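Local coordinates for protein lovastatin nonaketide synthase, polyketide synthase component (Aspergillus terreus, PDB 7CPX) that builds the nonaketide backbone of lovastatin, iteratively condensing, reducing and methylating malonyl-derived units to give carrier-bound dihydromonacolin L together with its partner enoyl reductase LovC, at residues I1336-R1350 / V1382-R1394. The protein carries 2 engineered substitutions. Numbering follows the deposited sequence.
Sequences IEWLEQVLASAKEGR and VQRVGQHLLPTVR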
loop_
_atom_site.group_PDB
_atom_site.type_symbol
_atom_site.label_atom_id
_atom_site.label_comp_id
_atom_site.label_asym_id
_atom_site.label_seq_id
_atom_site.Cartn_x
_atom_site.Cartn_y
_atom_site.Cartn_z
ATOM N N ILE A 1336 9.483 -44.257 79.666
ATOM C CA ILE A 1336 10.257 -43.512 78.674
ATOM C C ILE A 1336 9.513 -42.295 78.153
ATOM O O ILE A 1336 10.068 -41.541 77.344
ATOM C CB ILE A 1336 10.672 -44.481 77.547
ATOM C CG1 ILE A 1336 11.630 -45.535 78.097
ATOM C CG2 ILE A 1336 11.338 -43.740 76.407
ATOM C CD1 ILE A 1336 11.695 -46.794 77.265
ATOM N N GLU A 1337 8.281 -42.061 78.606
ATOM C CA GLU A 1337 7.632 -40.787 78.321
ATOM C C GLU A 1337 8.356 -39.628 78.995
ATOM O O GLU A 1337 8.116 -38.469 78.642
ATOM C CB GLU A 1337 6.171 -40.831 78.769
ATOM C CG GLU A 1337 5.349 -39.635 78.320
ATOM C CD GLU A 1337 3.879 -39.776 78.666
ATOM O OE1 GLU A 1337 3.506 -40.805 79.267
ATOM O OE2 GLU A 1337 3.097 -38.860 78.336
ATOM N N TRP A 1338 9.235 -39.920 79.954
ATOM C CA TRP A 1338 10.030 -38.905 80.630
ATOM C C TRP A 1338 11.375 -38.765 79.927
ATOM O O TRP A 1338 12.029 -39.767 79.622
ATOM C CB TRP A 1338 10.230 -39.277 82.100
ATOM C CG TRP A 1338 8.972 -39.191 82.918
ATOM C CD1 TRP A 1338 8.661 -38.236 83.841
ATOM C CD2 TRP A 1338 7.857 -40.092 82.881
ATOM N NE1 TRP A 1338 7.424 -38.487 84.384
ATOM C CE2 TRP A 1338 6.909 -39.621 83.812
ATOM C CE3 TRP A 1338 7.569 -41.252 82.155
ATOM C CZ2 TRP A 1338 5.694 -40.268 84.033
ATOM C CZ3 TRP A 1338 6.362 -41.891 82.376
ATOM C CH2 TRP A 1338 5.441 -41.398 83.308
ATOM N N LEU A 1339 11.790 -37.517 79.686
ATOM C CA LEU A 1339 12.929 -37.272 78.805
ATOM C C LEU A 1339 14.211 -37.916 79.320
ATOM O O LEU A 1339 15.087 -38.265 78.521
ATOM C CB LEU A 1339 13.134 -35.768 78.607
ATOM C CG LEU A 1339 13.722 -34.949 79.760
ATOM C CD1 LEU A 1339 14.108 -33.566 79.261
ATOM C CD2 LEU A 1339 12.745 -34.842 80.919
ATOM N N GLU A 1340 14.357 -38.073 80.637
ATOM C CA GLU A 1340 15.525 -38.783 81.152
ATOM C C GLU A 1340 15.523 -40.228 80.670
ATOM O O GLU A 1340 16.512 -40.716 80.103
ATOM C CB GLU A 1340 15.552 -38.727 82.680
ATOM C CG GLU A 1340 15.674 -37.326 83.264
ATOM C CD GLU A 1340 14.343 -36.602 83.347
ATOM O OE1 GLU A 1340 13.300 -37.234 83.079
ATOM O OE2 GLU A 1340 14.342 -35.398 83.680
ATOM N N GLN A 1341 14.404 -40.924 80.874
ATOM C CA GLN A 1341 14.269 -42.267 80.337
ATOM C C GLN A 1341 14.319 -42.273 78.817
ATOM O O GLN A 1341 14.659 -43.300 78.231
ATOM C CB GLN A 1341 12.969 -42.904 80.826
ATOM C CG GLN A 1341 13.001 -43.358 82.276
ATOM C CD GLN A 1341 13.880 -44.575 82.486
ATOM O OE1 GLN A 1341 14.558 -45.032 81.567
ATOM N NE2 GLN A 1341 13.868 -45.109 83.702
ATOM N N VAL A 1342 14.015 -41.151 78.162
ATOM C CA VAL A 1342 14.193 -41.072 76.713
ATOM C C VAL A 1342 15.673 -41.148 76.362
ATOM O O VAL A 1342 16.112 -42.026 75.610
ATOM C CB VAL A 1342 13.561 -39.784 76.157
ATOM C CG1 VAL A 1342 13.874 -39.633 74.674
ATOM C CG2 VAL A 1342 12.071 -39.784 76.382
ATOM N N LEU A 1343 16.466 -40.223 76.904
ATOM C CA LEU A 1343 17.897 -40.229 76.626
ATOM C C LEU A 1343 18.533 -41.549 77.031
ATOM O O LEU A 1343 19.563 -41.941 76.471
ATOM C CB LEU A 1343 18.580 -39.065 77.344
ATOM C CG LEU A 1343 18.591 -37.734 76.590
ATOM C CD1 LEU A 1343 17.187 -37.319 76.176
ATOM C CD2 LEU A 1343 19.242 -36.652 77.436
ATOM N N ALA A 1344 17.938 -42.248 77.999
ATOM C CA ALA A 1344 18.438 -43.571 78.357
ATOM C C ALA A 1344 18.051 -44.612 77.309
ATOM O O ALA A 1344 18.916 -45.229 76.678
ATOM C CB ALA A 1344 17.908 -43.976 79.734
ATOM N N SER A 1345 16.748 -44.797 77.092
ATOM C CA SER A 1345 16.241 -45.937 76.342
ATOM C C SER A 1345 16.427 -45.795 74.837
ATOM O O SER A 1345 16.592 -46.806 74.156
ATOM C CB SER A 1345 14.762 -46.147 76.664
ATOM O OG SER A 1345 14.577 -46.363 78.052
ATOM N N ALA A 1346 16.391 -44.581 74.286
ATOM C CA ALA A 1346 16.660 -44.428 72.858
ATOM C C ALA A 1346 18.097 -44.821 72.533
ATOM O O ALA A 1346 18.356 -45.576 71.583
ATOM C CB ALA A 1346 16.383 -42.987 72.432
ATOM N N LYS A 1347 19.050 -44.323 73.323
ATOM C CA LYS A 1347 20.440 -44.712 73.129
ATOM C C LYS A 1347 20.649 -46.186 73.442
ATOM O O LYS A 1347 21.480 -46.839 72.805
ATOM C CB LYS A 1347 21.354 -43.841 73.989
ATOM C CG LYS A 1347 21.348 -42.378 73.576
ATOM C CD LYS A 1347 22.391 -41.573 74.329
ATOM C CE LYS A 1347 22.441 -40.138 73.831
ATOM N NZ LYS A 1347 23.509 -39.348 74.500
ATOM N N GLU A 1348 19.901 -46.735 74.403
ATOM C CA GLU A 1348 19.972 -48.171 74.649
ATOM C C GLU A 1348 19.432 -48.968 73.469
ATOM O O GLU A 1348 19.951 -50.043 73.162
ATOM C CB GLU A 1348 19.208 -48.527 75.923
ATOM C CG GLU A 1348 19.924 -48.125 77.202
ATOM C CD GLU A 1348 19.070 -48.330 78.436
ATOM O OE1 GLU A 1348 17.918 -48.789 78.296
ATOM O OE2 GLU A 1348 19.552 -48.030 79.550
ATOM N N GLY A 1349 18.393 -48.465 72.803
ATOM C CA GLY A 1349 17.897 -49.126 71.610
ATOM C C GLY A 1349 18.910 -49.109 70.484
ATOM O O GLY A 1349 19.102 -50.112 69.791
ATOM N N ARG A 1350 19.572 -47.968 70.284
ATOM C CA ARG A 1350 20.642 -47.919 69.292
ATOM C C ARG A 1350 21.808 -48.820 69.684
ATOM O O ARG A 1350 22.458 -49.416 68.815
ATOM C CB ARG A 1350 21.126 -46.482 69.102
ATOM C CG ARG A 1350 20.045 -45.520 68.644
ATOM C CD ARG A 1350 20.648 -44.234 68.106
ATOM N NE ARG A 1350 21.213 -44.410 66.772
ATOM C CZ ARG A 1350 21.930 -43.495 66.135
ATOM N NH1 ARG A 1350 22.209 -42.326 66.687
ATOM N NH2 ARG A 1350 22.381 -43.759 64.913
ATOM N N VAL A 1382 18.901 -45.222 59.005
ATOM C CA VAL A 1382 19.218 -45.670 60.358
ATOM C C VAL A 1382 19.937 -44.557 61.103
ATOM O O VAL A 1382 19.552 -44.180 62.215
ATOM C CB VAL A 1382 20.063 -46.957 60.316
ATOM C CG1 VAL A 1382 20.671 -47.240 61.685
ATOM C CG2 VAL A 1382 19.227 -48.131 59.845
ATOM N N GLN A 1383 20.964 -43.986 60.477
ATOM C CA GLN A 1383 21.698 -42.881 61.086
ATOM C C GLN A 1383 20.771 -41.705 61.374
ATOM O O GLN A 1383 20.702 -41.210 62.508
ATOM C CB GLN A 1383 22.831 -42.447 60.154
ATOM C CG GLN A 1383 24.162 -42.189 60.834
ATOM C CD GLN A 1383 25.226 -41.732 59.854
ATOM O OE1 GLN A 1383 24.923 -41.106 58.839
ATOM N NE2 GLN A 1383 26.482 -42.049 60.150
ATOM N N ARG A 1384 20.034 -41.259 60.355
ATOM C CA ARG A 1384 19.246 -40.035 60.434
ATOM C C ARG A 1384 18.091 -40.125 61.419
ATOM O O ARG A 1384 17.654 -39.089 61.930
ATOM C CB ARG A 1384 18.700 -39.680 59.048
ATOM C CG ARG A 1384 19.581 -38.748 58.221
ATOM C CD ARG A 1384 21.057 -39.120 58.273
ATOM N NE ARG A 1384 21.728 -38.511 59.415
ATOM C CZ ARG A 1384 22.073 -37.233 59.488
ATOM N NH1 ARG A 1384 21.829 -36.392 58.496
ATOM N NH2 ARG A 1384 22.674 -36.783 60.587
ATOM N N VAL A 1385 17.582 -41.324 61.694
ATOM C CA VAL A 1385 16.442 -41.470 62.589
ATOM C C VAL A 1385 16.940 -41.817 63.985
ATOM O O VAL A 1385 16.380 -41.347 64.982
ATOM C CB VAL A 1385 15.447 -42.525 62.068
ATOM C CG1 VAL A 1385 15.005 -42.180 60.648
ATOM C CG2 VAL A 1385 16.049 -43.921 62.135
ATOM N N GLY A 1386 17.998 -42.626 64.076
ATOM C CA GLY A 1386 18.570 -42.922 65.375
ATOM C C GLY A 1386 19.145 -41.689 66.042
ATOM O O GLY A 1386 19.064 -41.536 67.263
ATOM N N GLN A 1387 19.732 -40.787 65.253
ATOM C CA GLN A 1387 20.233 -39.542 65.815
ATOM C C GLN A 1387 19.118 -38.610 66.265
ATOM O O GLN A 1387 19.405 -37.618 66.945
ATOM C CB GLN A 1387 21.117 -38.832 64.790
ATOM C CG GLN A 1387 22.406 -39.570 64.482
ATOM C CD GLN A 1387 23.151 -38.972 63.307
ATOM O OE1 GLN A 1387 22.543 -38.475 62.360
ATOM N NE2 GLN A 1387 24.477 -39.014 63.364
ATOM N N HIS A 1388 17.860 -38.897 65.909
ATOM C CA HIS A 1388 16.760 -37.992 66.220
ATOM C C HIS A 1388 15.510 -38.742 66.673
ATOM O O HIS A 1388 14.402 -38.198 66.601
ATOM C CB HIS A 1388 16.418 -37.116 65.014
ATOM C CG HIS A 1388 17.616 -36.530 64.334
ATOM N ND1 HIS A 1388 18.322 -37.204 63.361
ATOM C CD2 HIS A 1388 18.237 -35.337 64.490
ATOM C CE1 HIS A 1388 19.324 -36.450 62.944
ATOM N NE2 HIS A 1388 19.294 -35.312 63.615
ATOM N N LEU A 1389 15.656 -39.983 67.140
ATOM C CA LEU A 1389 14.499 -40.723 67.630
ATOM C C LEU A 1389 14.129 -40.356 69.060
ATOM O O LEU A 1389 13.091 -40.813 69.550
ATOM C CB LEU A 1389 14.741 -42.236 67.538
ATOM C CG LEU A 1389 15.445 -42.959 68.693
ATOM C CD1 LEU A 1389 15.236 -44.460 68.566
ATOM C CD2 LEU A 1389 16.922 -42.637 68.726
ATOM N N LEU A 1390 14.945 -39.544 69.740
ATOM C CA LEU A 1390 14.661 -39.207 71.133
ATOM C C LEU A 1390 13.294 -38.554 71.293
ATOM O O LEU A 1390 12.479 -39.051 72.090
ATOM C CB LEU A 1390 15.781 -38.316 71.676
ATOM C CG LEU A 1390 17.108 -39.000 72.025
ATOM C CD1 LEU A 1390 17.705 -39.720 70.825
ATOM C CD2 LEU A 1390 18.092 -37.981 72.576
ATOM N N PRO A 1391 12.969 -37.471 70.583
ATOM C CA PRO A 1391 11.609 -36.921 70.697
ATOM C C PRO A 1391 10.535 -37.894 70.252
ATOM O O PRO A 1391 9.430 -37.884 70.809
ATOM C CB PRO A 1391 11.657 -35.674 69.803
ATOM C CG PRO A 1391 12.783 -35.916 68.862
ATOM C CD PRO A 1391 13.795 -36.705 69.633
ATOM N N THR A 1392 10.828 -38.739 69.261
ATOM C CA THR A 1392 9.844 -39.716 68.809
ATOM C C THR A 1392 9.715 -40.872 69.792
ATOM O O THR A 1392 8.640 -41.474 69.900
ATOM C CB THR A 1392 10.226 -40.242 67.426
ATOM O OG1 THR A 1392 11.433 -41.010 67.519
ATOM C CG2 THR A 1392 10.440 -39.089 66.456
ATOM N N VAL A 1393 10.791 -41.195 70.512
ATOM C CA VAL A 1393 10.749 -42.309 71.454
ATOM C C VAL A 1393 9.734 -42.045 72.556
ATOM O O VAL A 1393 9.062 -42.971 73.025
ATOM C CB VAL A 1393 12.159 -42.577 72.017
ATOM C CG1 VAL A 1393 12.083 -43.232 73.383
ATOM C CG2 VAL A 1393 12.944 -43.462 71.062
ATOM N N ARG A 1394 9.602 -40.790 72.988
ATOM C CA ARG A 1394 8.572 -40.416 73.951
ATOM C C ARG A 1394 7.216 -40.169 73.298
ATOM O O ARG A 1394 6.340 -39.562 73.926
ATOM C CB ARG A 1394 9.002 -39.178 74.745
ATOM C CG ARG A 1394 9.504 -38.006 73.912
ATOM C CD ARG A 1394 9.762 -36.792 74.794
ATOM N NE ARG A 1394 10.332 -35.669 74.057
ATOM C CZ ARG A 1394 11.630 -35.420 73.940
ATOM N NH1 ARG A 1394 12.541 -36.208 74.490
ATOM N NH2 ARG A 1394 12.026 -34.354 73.252
#
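Arg1350 starts with CG beside its backbone N and anti to the carbonyl carbon (chi1 -59°), then bends at chi3 (76°), which lays its guanidinium flat against the backbone at Gly1386. The carbonyl carbon of Gly1386 and the N of Gln1387 lie over one face of the group, toward its rim, with Arg1350 NH1 3.2 Å from Gly1386 C. With glycine here, no side chain stands between the backbone and the arginine. This is packing, without a hydrogen bond across the two segments; the charge is answered by a salt bridge from NH2 to Glu1363 on helix 1361-1370. The CG methylene of Gln1387 packs 3.5 Å from Arg1350 NH1, a van der Waals contact.

The two segments belong to a run of helices between strand 1286-1287 and strand 1440-1445, two strands of the sheet of the methyltransferase fold, far from the annotated active sites. Helix 1339-1350 runs nearly antiparallel to 1382-1386 (167°), while the chain turns at His1388 and the short helix 1389-1393 packs closer, its axis 9.0 Å away.

Ala1346 faces that second helix. Its CB meets Leu1389 CD2, Leu1390 CD1 and Val1393 CG2, the last at 3.7 Å. One turn earlier Val1342 points the same way: its CG1 reaches Leu1390 CB at 3.8 Å, and its CG2 lies 3.5 Å from Arg1394 CB, the two side chains crossing at about a right angle. Toward the more exposed side, Leu1343 CD1 touches Leu1390 CD2 at 3.8 Å, again nearly perpendicular. Phe1330 of helix 1330-1333 packs against both Ile1336 and Val1393, and Arg1394, extended from CG to NE, lays one face of its guanidinium over Pro1391 CA.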